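Local structure of extracellular ligand-binding receptor (Verminephrobacter eiseniae, 4M88) at residues 26-31 with 46-51; 32-37 with 270-275; 210-215 with 231-236; 237-240 with 246-249; 328-333 with 341-346. The protein probably binds amino acids or similar small solutes outside the cytoplasmic membrane and delivers them to an ABC transporter. All coordinates share one frame; numbering follows the deposited sequence.

Interaction 1 (26-31 with 46-51); sequences QGIKAY and LTLFEA
A beta-alpha-beta unit, made of strand 4-11, helix 18-37 and strand 45-52, is packed here by Ile28, Lys29, Leu48 and Glu50. The helix segment runs nearly antiparallel to the strand segment, at 161°, with their axes 9.5 Å apart. The apolar part is small. Ile28 CG2 meets the forked end of Leu48, with CD2 at 3.8 Å and CD1 at 4.1 Å. The two side chains cross at about a right angle. Leu48 holds CG anti to its own N (chi1 -179°), which directs the branch point to the helix, and both methyls come near Ile28 CG2.

The polar part is carried by Lys29, which is exposed, and Glu50, which is partly exposed. Lys29 stretches straight beyond CG, while Glu50 bends at chi2. Lys29 NZ forms a salt bridge with Glu50 OE2 at 3.3 Å, and Lys29 CE comes to 3.0 Å from the same oxygen. Asn25, one turn back on the helix, binds both charges: its ND2 donates to Glu50 OE2 and its OD1 accepts from Lys29 NZ.

Strand 45-52 is an edge strand of the parallel sheet and pairs with strand 4-11. Ile28 also rests on Gln9 of that inner strand, and it touches Ala295 of helix 286-303.

Interaction 2 (32-37 with 270-275); sequences LAQANK and FQAAMK
Gln34 reaches Ala273 because its CG points away from its backbone N (chi1 -164°) and the chain stays straight beyond it (chi2 177°). The amide is thereby carried off helix 18-37 and onto helix 265-277. The contact is a helix-helix packing between elements far apart in sequence, on the outside of the lobe built on the parallel sheet.

The area is small, 110 Å² in all, and one long side chain does most of the work. Ala273 points its methyl at Gln34, while Ala272 only skirts the amide nitrogen, with CB 4.4 Å from Gln34 NE2. The nearest CA atoms, those of Gln34 and Ala273, are 6.0 Å apart, a close approach that the alanine makes possible.

The amide is held at both ends by partners beyond the two segments. Gln34 OE1 bonds to Tyr292 OH of helix 286-303, and Gln34 NE2 donates to Glu269 O. Those bonds fix its rotation, and Ala273 also packs on Tyr292, so three helices meet here.

The methyl of Ala273 stands over one face of the Gln34 amide, almost straight above NE2. Its CB is 3.5 Å from Gln34 NE2 and 3.7 Å from Gln34 CD.

Interaction 3 (210-215 with 231-236); sequences FIVAGI and SYVSAA
Ile211 of helix 208-220 packs against Tyr232 and Val233, which lie in the loop leading into helix 235-247. Ile211 CD1 reaches Tyr232 CB at 3.5 Å and sits at the edge of the tyrosine ring, near its plane. The other branch, Ile211 CG2, meets Val233 CG1 at 3.6 Å. Val233 CG1 also lies 3.7 Å from Ile211 CB and 3.9 Å from Val212 CG2. Val233 places CG1 opposite its carbonyl carbon (chi1 -67°), which aims this one methyl between the two helix residues. With an alanine here instead of Ile211, Val233 CG1 and Tyr232 CB would probably lose their closest partners across the contact, and a gap would open beside the loop.

The next shell fixes both elements. Ile211 rests on Val229 of strand 227-229, and Val233 on Ile238 of the following helix. The ring of Tyr232 leads away from the contact, and its OH bonds to Asp125 OD1 and Gly106 N. Ser231 O takes a bond from Arg122.

After Val233 the chain enters a capping box. Ser234 is the N-cap, its OG capping Gln237 N, and Gln237 OE1 accepts from Ser234 N.

The chemistry thus divides by side. Apolar packing backs the loop. Beyond it, the first backbone N-H groups of helix 235-247, those of Ala235 and Ala236, hold a glycerol, likely a crystallisation additive, and the Tyr232 side chain lies near it. This is consistent with a solute-binding cleft.

Interaction 4 (237-240 with 246-249); sequences QIVK and GARG
Ile238 and Val239 receive the methyl of Ala247, and the contact between them is apolar. Ala247 CB lies 3.7 Å from Ile238 CG2 and 3.6 Å from Val239 CG2. It is therefore shared almost evenly between two consecutive residues. Ile238 CG2 also comes to 4.0 Å from Ala247 CA. In Val239 it is the methyl beside the backbone N, CG2, that turns to the alanine.

The backbone must bend to allow this. The CA atoms of Val239 and Ala247 are 5.6 Å apart, whereas residues eight apart in a straight helix would lie much farther from each other. The chain therefore turns back between residues 240 and 246. The exit from the helix comes afterwards. Arg248 is the first residue to leave helical angles. Gly249 follows with a positive phi of 92°, where a side chain would jam against the preceding carbonyl.

Polar bonds lie around the contact rather than in it. Gly246 O accepts from Arg219 NE. Gln237 NE2 binds Asp20 OD1 of helix 18-37, on the other lobe.

The contact joins the first turns of helix 235-247 to its last residues, within the beta-alpha-beta unit of strand 227-229, helix 235-247 and strand 250-254. Ile238 and Ala247 both lie on Ile349 of strand 345-349, which pairs antiparallel with strand 250-254. Gly249 forms a backbone bond with the same Ile349.

Interaction 5 (328-333 with 341-346); sequences GGFHLD and SRYVNI
Phe330 and Leu332, on the second strand of a small antiparallel beta hairpin (325-327 and 330-332), pack on Ser341. Gly328 and Gly329 form the hairpin's turn, with positive phi angles that suit glycine.

The close part surrounds Ser341, which is buried. Its CB lies 3.9 Å from Leu332 CD2, and its OG lies 3.7 Å from Phe330 CZ. A trans chi1 in Phe330 (-178°) brings the end of the ring up to the serine. Ser341 OG also accepts from Tyr343 N, which makes an ST turn.

A water joins the two segments. It donates to His331 O at 2.6 Å and to Ser341 OG at 2.9 Å, and it sits over one face of the Phe330 ring, offset toward the rim. Losing the Ser341 hydroxyl to an alanine is likely to cost this water one of its two acceptors and to leave Tyr343 N without its bond, the turn being then less firmly set.

The looser part lies farther along. Tyr343, which is partly exposed, brings CB to 4.1 Å from Phe330 CE1, and His331 is exposed to solvent. Arg342 N binds a glycerol. Past Tyr343 the chain joins strand 345-349, where Asn345 forms a backbone hydrogen bond with Gln254 of strand 250-254. The Tyr343 hydroxyl is tied within its own segment: Asn345 ND2 donates to Tyr343 OH at 3.2 Å, nearly in the amide plane.

How the interactions relate
The contacts form two pairs and a lone one. Interactions 1 and 2 share helix 18-37 on the lobe of the parallel sheet. Their centres are 11 Å apart, and Ala30 CB packs on Met274 SE at 3.6 Å. Interactions 3 and 4 share helix 235-247 beside the mixed sheet. Their centres are 9 Å apart, and Ile215 CD1 meets Ile238 CD1 at 3.8 Å. Both fall between the two halves of interaction 2, so the chain visits the second lobe and returns. Interaction 5 comes last, its centre 21 to 25 Å from the others. It joins the hairpin 325-332 to the run into strand 345-349 of the mixed sheet and touches neither pair. This fits the two-lobed periplasmic binding protein fold.

Interaction 1 (26-31 with 46-51)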
# COMPACT_ATOMS: atom_id res chain seq x y z
N GLN A 26 8.53 2.83 10.51
CA GLN A 26 9.08 4.17 10.72
C GLN A 26 7.99 5.24 10.70
O GLN A 26 7.99 6.16 11.53
CB GLN A 26 10.14 4.47 9.66
CG GLN A 26 11.46 3.76 9.93
CD GLN A 26 12.31 3.61 8.68
OE1 GLN A 26 11.94 4.07 7.61
NE2 GLN A 26 13.45 2.94 8.82
N GLY A 27 7.08 5.13 9.75
CA GLY A 27 6.00 6.10 9.64
C GLY A 27 5.06 6.03 10.82
O GLY A 27 4.58 7.05 11.33
N ILE A 28 4.78 4.81 11.27
CA ILE A 28 3.90 4.64 12.42
C ILE A 28 4.55 5.26 13.66
O ILE A 28 3.90 6.02 14.39
CB ILE A 28 3.60 3.14 12.68
CG1 ILE A 28 2.75 2.57 11.54
CG2 ILE A 28 2.89 2.94 14.01
CD1 ILE A 28 2.70 1.02 11.56
N LYS A 29 5.83 4.96 13.89
CA LYS A 29 6.52 5.50 15.05
C LYS A 29 6.62 7.01 14.99
O LYS A 29 6.51 7.69 16.02
CB LYS A 29 7.93 4.92 15.14
CG LYS A 29 7.96 3.47 15.54
CD LYS A 29 9.39 2.98 15.48
CE LYS A 29 9.54 1.65 16.19
NZ LYS A 29 10.83 1.00 15.87
N ALA A 30 6.85 7.54 13.79
CA ALA A 30 6.92 8.98 13.59
C ALA A 30 5.62 9.64 14.02
O ALA A 30 5.64 10.64 14.73
CB ALA A 30 7.25 9.31 12.14
N TYR A 31 4.48 9.07 13.63
CA TYR A 31 3.21 9.65 14.08
C TYR A 31 3.04 9.53 15.60
O TYR A 31 2.68 10.52 16.27
CB TYR A 31 1.99 9.03 13.40
CG TYR A 31 0.73 9.56 14.06
CD1 TYR A 31 0.32 10.87 13.85
CD2 TYR A 31 -0.01 8.77 14.94
CE1 TYR A 31 -0.81 11.38 14.49
CE2 TYR A 31 -1.14 9.27 15.58
CZ TYR A 31 -1.53 10.57 15.35
OH TYR A 31 -2.66 11.07 15.97
N LEU A 46 0.50 6.85 23.71
CA LEU A 46 0.36 5.79 22.72
C LEU A 46 1.63 4.94 22.69
O LEU A 46 2.73 5.47 22.71
CB LEU A 46 0.10 6.39 21.34
CG LEU A 46 -1.29 7.02 21.16
CD1 LEU A 46 -1.21 8.52 21.08
CD2 LEU A 46 -1.95 6.48 19.92
N THR A 47 1.47 3.62 22.68
CA THR A 47 2.63 2.73 22.58
C THR A 47 2.43 1.75 21.45
O THR A 47 1.29 1.43 21.09
CB THR A 47 2.86 1.96 23.89
OG1 THR A 47 1.64 1.34 24.30
CG2 THR A 47 3.31 2.91 24.97
N LEU A 48 3.53 1.29 20.88
CA LEU A 48 3.47 0.35 19.77
C LEU A 48 4.25 -0.89 20.14
O LEU A 48 5.37 -0.80 20.64
CB LEU A 48 4.08 0.97 18.51
CG LEU A 48 4.03 0.07 17.27
CD1 LEU A 48 2.60 -0.08 16.73
CD2 LEU A 48 4.98 0.58 16.19
N PHE A 49 3.66 -2.06 19.92
CA PHE A 49 4.49 -3.25 19.96
C PHE A 49 4.53 -3.81 18.56
O PHE A 49 3.66 -3.50 17.73
CB PHE A 49 3.96 -4.27 20.94
CG PHE A 49 2.70 -4.92 20.51
CD1 PHE A 49 2.73 -6.10 19.78
CD2 PHE A 49 1.48 -4.36 20.83
CE1 PHE A 49 1.55 -6.70 19.36
CE2 PHE A 49 0.29 -4.96 20.43
CZ PHE A 49 0.33 -6.12 19.70
N GLU A 50 5.55 -4.62 18.29
CA GLU A 50 5.77 -5.14 16.95
C GLU A 50 5.93 -6.64 17.03
O GLU A 50 6.35 -7.19 18.05
CB GLU A 50 7.04 -4.53 16.35
CG GLU A 50 6.94 -3.03 16.12
CD GLU A 50 8.06 -2.25 16.78
OE1 GLU A 50 8.72 -2.80 17.69
OE2 GLU A 50 8.28 -1.09 16.39
N ALA A 51 5.61 -7.31 15.93
CA ALA A 51 5.78 -8.75 15.87
C ALA A 51 6.07 -9.09 14.43
O ALA A 51 5.47 -8.53 13.52
CB ALA A 51 4.52 -9.45 16.36

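Interaction 2 (32-37 with 270-275)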
# COMPACT_ATOMS: atom_id res chain seq x y z
N LEU A 32 3.27 8.34 16.14
CA LEU A 32 3.10 8.11 17.58
C LEU A 32 3.94 9.06 18.43
O LEU A 32 3.48 9.55 19.46
CB LEU A 32 3.39 6.66 17.95
CG LEU A 32 2.42 5.66 17.31
CD1 LEU A 32 2.67 4.27 17.87
CD2 LEU A 32 0.97 6.08 17.49
N ALA A 33 5.18 9.32 18.01
CA ALA A 33 6.02 10.26 18.72
C ALA A 33 5.45 11.68 18.67
O ALA A 33 5.49 12.42 19.66
CB ALA A 33 7.47 10.23 18.17
N GLN A 34 4.93 12.06 17.51
CA GLN A 34 4.31 13.35 17.30
C GLN A 34 3.07 13.42 18.19
O GLN A 34 2.85 14.40 18.91
CB GLN A 34 3.96 13.51 15.81
CG GLN A 34 3.66 14.93 15.32
CD GLN A 34 3.40 15.02 13.81
OE1 GLN A 34 2.54 14.31 13.27
NE2 GLN A 34 4.13 15.90 13.12
N ALA A 35 2.27 12.36 18.16
CA ALA A 35 1.05 12.29 18.98
C ALA A 35 1.37 12.39 20.47
O ALA A 35 0.67 13.08 21.21
CB ALA A 35 0.28 11.01 18.68
N ASN A 36 2.42 11.70 20.91
CA ASN A 36 2.80 11.76 22.33
C ASN A 36 3.38 13.10 22.76
O ASN A 36 3.16 13.54 23.89
CB ASN A 36 3.74 10.61 22.70
CG ASN A 36 3.03 9.26 22.71
OD1 ASN A 36 1.81 9.19 22.93
ND2 ASN A 36 3.77 8.20 22.45
N LYS A 37 4.10 13.76 21.86
CA LYS A 37 4.60 15.10 22.13
C LYS A 37 3.44 16.07 22.32
O LYS A 37 3.56 17.07 23.02
CB LYS A 37 5.49 15.60 21.00
CG LYS A 37 6.90 15.04 20.99
CD LYS A 37 7.81 15.88 20.10
CE LYS A 37 9.22 15.30 20.01
NZ LYS A 37 10.23 16.32 19.57
N PHE A 270 3.80 15.21 8.12
CA PHE A 270 4.51 13.95 7.98
C PHE A 270 6.01 14.22 7.96
O PHE A 270 6.77 13.57 8.67
CB PHE A 270 4.07 13.25 6.69
CG PHE A 270 5.04 12.20 6.21
CD1 PHE A 270 5.19 11.00 6.90
CD2 PHE A 270 5.78 12.40 5.04
CE1 PHE A 270 6.09 10.03 6.45
CE2 PHE A 270 6.67 11.44 4.59
CZ PHE A 270 6.82 10.25 5.29
N GLN A 271 6.45 15.18 7.15
CA GLN A 271 7.88 15.45 7.06
C GLN A 271 8.43 15.92 8.40
O GLN A 271 9.52 15.53 8.80
CB GLN A 271 8.19 16.44 5.93
CG GLN A 271 8.00 15.80 4.55
CD GLN A 271 7.52 16.81 3.52
OE1 GLN A 271 7.45 18.01 3.80
NE2 GLN A 271 7.20 16.34 2.33
N ALA A 272 7.67 16.75 9.10
CA ALA A 272 8.09 17.21 10.42
C ALA A 272 8.23 16.04 11.40
O ALA A 272 9.16 16.00 12.21
CB ALA A 272 7.12 18.24 10.96
N ALA A 273 7.30 15.10 11.32
CA ALA A 273 7.33 13.93 12.19
C ALA A 273 8.55 13.07 11.88
O ALA A 273 9.21 12.56 12.79
CB ALA A 273 6.03 13.12 12.07
N MSE A 274 8.86 12.91 10.60
CA MSE A 274 10.03 12.15 10.19
C MSE A 274 11.36 12.80 10.61
O MSE A 274 12.28 12.09 11.03
CB MSE A 274 10.01 11.87 8.68
CG MSE A 274 8.86 10.96 8.23
SE MSE A 274 9.04 9.14 8.97
CE MSE A 274 10.58 8.54 7.96
N LYS A 275 11.47 14.13 10.53
CA LYS A 275 12.73 14.79 10.93
C LYS A 275 12.99 14.56 12.40
O LYS A 275 14.13 14.35 12.83
CB LYS A 275 12.72 16.31 10.75
CG LYS A 275 11.95 16.90 9.61
CD LYS A 275 12.52 16.52 8.26
CE LYS A 275 11.73 17.17 7.13
NZ LYS A 275 11.99 16.51 5.83

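Interaction 3 (210-215 with 231-236)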
# COMPACT_ATOMS: atom_id res chain seq x y z
N PHE A 210 9.12 -8.13 -6.45
CA PHE A 210 8.78 -8.61 -7.79
C PHE A 210 8.64 -7.44 -8.76
O PHE A 210 9.00 -7.55 -9.93
CB PHE A 210 7.47 -9.42 -7.75
CG PHE A 210 7.05 -9.95 -9.09
CD1 PHE A 210 7.47 -11.21 -9.51
CD2 PHE A 210 6.20 -9.21 -9.91
CE1 PHE A 210 7.07 -11.70 -10.75
CE2 PHE A 210 5.81 -9.70 -11.16
CZ PHE A 210 6.24 -10.95 -11.58
N ILE A 211 8.10 -6.33 -8.30
CA ILE A 211 7.97 -5.17 -9.17
C ILE A 211 9.35 -4.67 -9.59
O ILE A 211 9.60 -4.44 -10.78
CB ILE A 211 7.20 -4.05 -8.48
CG1 ILE A 211 5.75 -4.50 -8.23
CG2 ILE A 211 7.21 -2.79 -9.32
CD1 ILE A 211 5.03 -3.63 -7.21
N VAL A 212 10.25 -4.52 -8.63
CA VAL A 212 11.59 -4.06 -8.94
C VAL A 212 12.33 -5.03 -9.86
O VAL A 212 12.91 -4.63 -10.88
CB VAL A 212 12.40 -3.82 -7.66
CG1 VAL A 212 13.81 -3.37 -8.01
CG2 VAL A 212 11.72 -2.76 -6.79
N ALA A 213 12.28 -6.31 -9.52
CA ALA A 213 12.93 -7.33 -10.34
C ALA A 213 12.31 -7.40 -11.73
O ALA A 213 13.02 -7.62 -12.71
CB ALA A 213 12.86 -8.68 -9.67
N GLY A 214 10.99 -7.21 -11.81
CA GLY A 214 10.29 -7.28 -13.08
C GLY A 214 10.65 -6.12 -13.99
O GLY A 214 10.84 -6.30 -15.19
N ILE A 215 10.74 -4.94 -13.41
CA ILE A 215 11.18 -3.78 -14.18
C ILE A 215 12.58 -4.03 -14.74
O ILE A 215 12.83 -3.79 -15.92
CB ILE A 215 11.17 -2.50 -13.34
CG1 ILE A 215 9.74 -2.13 -12.96
CG2 ILE A 215 11.83 -1.36 -14.11
CD1 ILE A 215 9.64 -0.97 -11.96
N SER A 231 0.85 1.08 -6.24
CA SER A 231 1.43 1.77 -5.08
C SER A 231 2.31 0.89 -4.19
O SER A 231 2.06 0.80 -2.99
CB SER A 231 0.31 2.35 -4.22
OG SER A 231 -0.32 3.43 -4.86
N TYR A 232 3.36 0.28 -4.75
CA TYR A 232 4.18 -0.65 -3.95
C TYR A 232 5.69 -0.48 -4.03
O TYR A 232 6.44 -1.24 -3.39
CB TYR A 232 3.78 -2.09 -4.27
CG TYR A 232 2.32 -2.30 -3.97
CD1 TYR A 232 1.86 -2.22 -2.67
CD2 TYR A 232 1.40 -2.52 -4.99
CE1 TYR A 232 0.52 -2.37 -2.38
CE2 TYR A 232 0.06 -2.68 -4.71
CZ TYR A 232 -0.38 -2.60 -3.40
OH TYR A 232 -1.72 -2.75 -3.12
N VAL A 233 6.14 0.50 -4.79
CA VAL A 233 7.58 0.78 -4.90
C VAL A 233 7.80 2.28 -4.89
O VAL A 233 6.89 3.05 -5.19
CB VAL A 233 8.18 0.18 -6.19
CG1 VAL A 233 8.15 -1.33 -6.14
CG2 VAL A 233 7.43 0.68 -7.41
N SER A 234 9.01 2.70 -4.52
CA SER A 234 9.39 4.11 -4.60
C SER A 234 10.22 4.29 -5.87
O SER A 234 10.81 3.34 -6.37
CB SER A 234 10.20 4.55 -3.38
OG SER A 234 11.50 3.97 -3.37
N ALA A 235 10.24 5.51 -6.41
CA ALA A 235 11.09 5.78 -7.57
C ALA A 235 12.55 5.52 -7.21
O ALA A 235 13.34 5.07 -8.05
CB ALA A 235 10.91 7.21 -8.04
N ALA A 236 12.91 5.80 -5.97
CA ALA A 236 14.28 5.60 -5.52
C ALA A 236 14.72 4.14 -5.67
O ALA A 236 15.86 3.87 -6.05
CB ALA A 236 14.44 6.06 -4.08

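Interaction 4 (237-240 with 246-249)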
# COMPACT_ATOMS: atom_id res chain seq x y z
N GLN A 237 13.82 3.21 -5.33
CA GLN A 237 14.14 1.78 -5.39
C GLN A 237 14.37 1.36 -6.84
O GLN A 237 15.22 0.51 -7.13
CB GLN A 237 13.02 0.93 -4.78
CG GLN A 237 12.88 1.05 -3.26
CD GLN A 237 11.67 0.31 -2.71
OE1 GLN A 237 10.59 0.30 -3.32
NE2 GLN A 237 11.83 -0.31 -1.54
N ILE A 238 13.59 1.96 -7.74
CA ILE A 238 13.72 1.65 -9.16
C ILE A 238 15.03 2.20 -9.72
O ILE A 238 15.75 1.49 -10.42
CB ILE A 238 12.50 2.17 -9.95
CG1 ILE A 238 11.21 1.57 -9.39
CG2 ILE A 238 12.66 1.84 -11.44
CD1 ILE A 238 9.94 2.19 -9.96
N VAL A 239 15.38 3.44 -9.38
CA VAL A 239 16.62 4.05 -9.85
C VAL A 239 17.87 3.33 -9.30
O VAL A 239 18.88 3.20 -9.99
CB VAL A 239 16.67 5.55 -9.52
CG1 VAL A 239 18.02 6.16 -9.94
CG2 VAL A 239 15.53 6.27 -10.20
N LYS A 240 17.78 2.86 -8.06
CA LYS A 240 18.86 2.10 -7.44
C LYS A 240 19.28 0.93 -8.34
O LYS A 240 20.47 0.64 -8.49
CB LYS A 240 18.42 1.58 -6.06
CG LYS A 240 19.56 1.07 -5.20
CD LYS A 240 20.47 2.22 -4.81
CE LYS A 240 21.87 1.76 -4.46
NZ LYS A 240 22.82 2.92 -4.40
N GLY A 246 16.86 3.58 -16.90
CA GLY A 246 15.84 2.54 -16.93
C GLY A 246 14.56 2.96 -16.24
O GLY A 246 13.48 2.43 -16.50
N ALA A 247 14.67 3.92 -15.33
CA ALA A 247 13.52 4.29 -14.50
C ALA A 247 12.60 5.28 -15.21
O ALA A 247 11.39 5.30 -14.95
CB ALA A 247 13.98 4.85 -13.15
N ARG A 248 13.17 6.11 -16.07
CA ARG A 248 12.38 7.14 -16.74
C ARG A 248 11.26 6.49 -17.53
O ARG A 248 11.45 5.45 -18.17
CB ARG A 248 13.24 8.04 -17.63
CG ARG A 248 13.92 7.32 -18.75
CD ARG A 248 15.11 8.10 -19.29
NE ARG A 248 15.72 7.39 -20.41
CZ ARG A 248 16.86 7.75 -21.00
NH1 ARG A 248 17.53 8.81 -20.57
NH2 ARG A 248 17.32 7.04 -22.02
N GLY A 249 10.07 7.06 -17.46
CA GLY A 249 8.95 6.50 -18.21
C GLY A 249 8.13 5.50 -17.42
O GLY A 249 7.09 5.05 -17.89

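Interaction 5 (328-333 with 341-346)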
# COMPACT_ATOMS: atom_id res chain seq x y z
N GLY A 328 -5.17 16.97 7.14
CA GLY A 328 -4.24 17.87 6.45
C GLY A 328 -4.34 17.86 4.94
O GLY A 328 -3.34 18.05 4.24
N GLY A 329 -5.54 17.66 4.41
CA GLY A 329 -5.70 17.64 2.97
C GLY A 329 -5.96 16.26 2.40
O GLY A 329 -6.37 16.14 1.24
N PHE A 330 -5.70 15.23 3.19
CA PHE A 330 -6.00 13.86 2.79
C PHE A 330 -7.30 13.46 3.46
O PHE A 330 -7.41 13.45 4.69
CB PHE A 330 -4.87 12.91 3.19
CG PHE A 330 -5.09 11.48 2.76
CD1 PHE A 330 -4.94 11.12 1.42
CD2 PHE A 330 -5.46 10.51 3.68
CE1 PHE A 330 -5.15 9.81 1.01
CE2 PHE A 330 -5.67 9.19 3.28
CZ PHE A 330 -5.52 8.85 1.94
N HIS A 331 -8.31 13.15 2.64
CA HIS A 331 -9.65 12.89 3.15
C HIS A 331 -9.87 11.39 3.30
O HIS A 331 -9.37 10.59 2.51
CB HIS A 331 -10.70 13.44 2.19
CG HIS A 331 -10.64 14.92 2.01
ND1 HIS A 331 -11.65 15.77 2.41
CD2 HIS A 331 -9.69 15.71 1.45
CE1 HIS A 331 -11.32 17.01 2.11
NE2 HIS A 331 -10.14 17.00 1.53
N LEU A 332 -10.65 11.04 4.32
CA LEU A 332 -11.06 9.66 4.55
C LEU A 332 -12.50 9.67 4.99
O LEU A 332 -12.93 10.56 5.74
CB LEU A 332 -10.24 9.02 5.67
CG LEU A 332 -8.84 8.53 5.32
CD1 LEU A 332 -8.17 8.05 6.59
CD2 LEU A 332 -8.92 7.40 4.32
N ASP A 333 -13.26 8.68 4.54
CA ASP A 333 -14.65 8.54 4.93
C ASP A 333 -15.00 7.06 4.95
O ASP A 333 -14.92 6.40 3.91
CB ASP A 333 -15.55 9.25 3.93
CG ASP A 333 -17.02 9.29 4.36
OD1 ASP A 333 -17.33 8.83 5.49
OD2 ASP A 333 -17.85 9.80 3.59
N SER A 341 -10.76 5.60 1.22
CA SER A 341 -10.14 6.53 0.28
C SER A 341 -10.38 6.14 -1.18
O SER A 341 -10.26 4.98 -1.54
CB SER A 341 -8.63 6.60 0.54
OG SER A 341 -7.99 7.42 -0.44
N ARG A 342 -10.69 7.13 -2.02
CA ARG A 342 -10.68 6.93 -3.47
C ARG A 342 -9.60 7.78 -4.15
O ARG A 342 -9.65 8.04 -5.37
CB ARG A 342 -12.05 7.23 -4.07
CG ARG A 342 -13.07 6.08 -3.97
CD ARG A 342 -14.23 6.28 -4.99
NE ARG A 342 -14.14 5.37 -6.13
CZ ARG A 342 -14.21 5.74 -7.41
NH1 ARG A 342 -14.37 7.02 -7.73
NH2 ARG A 342 -14.12 4.83 -8.37
N TYR A 343 -8.62 8.23 -3.37
CA TYR A 343 -7.51 9.01 -3.92
C TYR A 343 -6.59 8.12 -4.76
O TYR A 343 -6.03 7.15 -4.27
CB TYR A 343 -6.70 9.67 -2.79
CG TYR A 343 -5.53 10.52 -3.26
CD1 TYR A 343 -5.61 11.90 -3.28
CD2 TYR A 343 -4.33 9.93 -3.68
CE1 TYR A 343 -4.54 12.68 -3.71
CE2 TYR A 343 -3.26 10.69 -4.12
CZ TYR A 343 -3.37 12.07 -4.11
OH TYR A 343 -2.30 12.83 -4.55
N VAL A 344 -6.42 8.47 -6.03
CA VAL A 344 -5.46 7.77 -6.88
C VAL A 344 -4.80 8.83 -7.77
O VAL A 344 -5.48 9.66 -8.35
CB VAL A 344 -6.15 6.69 -7.74
CG1 VAL A 344 -5.31 6.35 -8.93
CG2 VAL A 344 -6.45 5.44 -6.91
N ASN A 345 -3.47 8.80 -7.86
CA ASN A 345 -2.78 9.83 -8.63
C ASN A 345 -1.57 9.20 -9.30
O ASN A 345 -0.71 8.62 -8.63
CB ASN A 345 -2.34 10.97 -7.69
CG ASN A 345 -1.90 12.22 -8.44
OD1 ASN A 345 -1.85 12.25 -9.67
ND2 ASN A 345 -1.58 13.26 -7.68
N ILE A 346 -1.50 9.28 -10.62
CA ILE A 346 -0.40 8.62 -11.31
C ILE A 346 0.78 9.56 -11.46
O ILE A 346 0.64 10.64 -12.02
CB ILE A 346 -0.81 8.15 -12.70
CG1 ILE A 346 -1.98 7.18 -12.60
CG2 ILE A 346 0.37 7.50 -13.40
CD1 ILE A 346 -2.47 6.70 -13.94
O HOH W 1 -8.51 10.23 0.12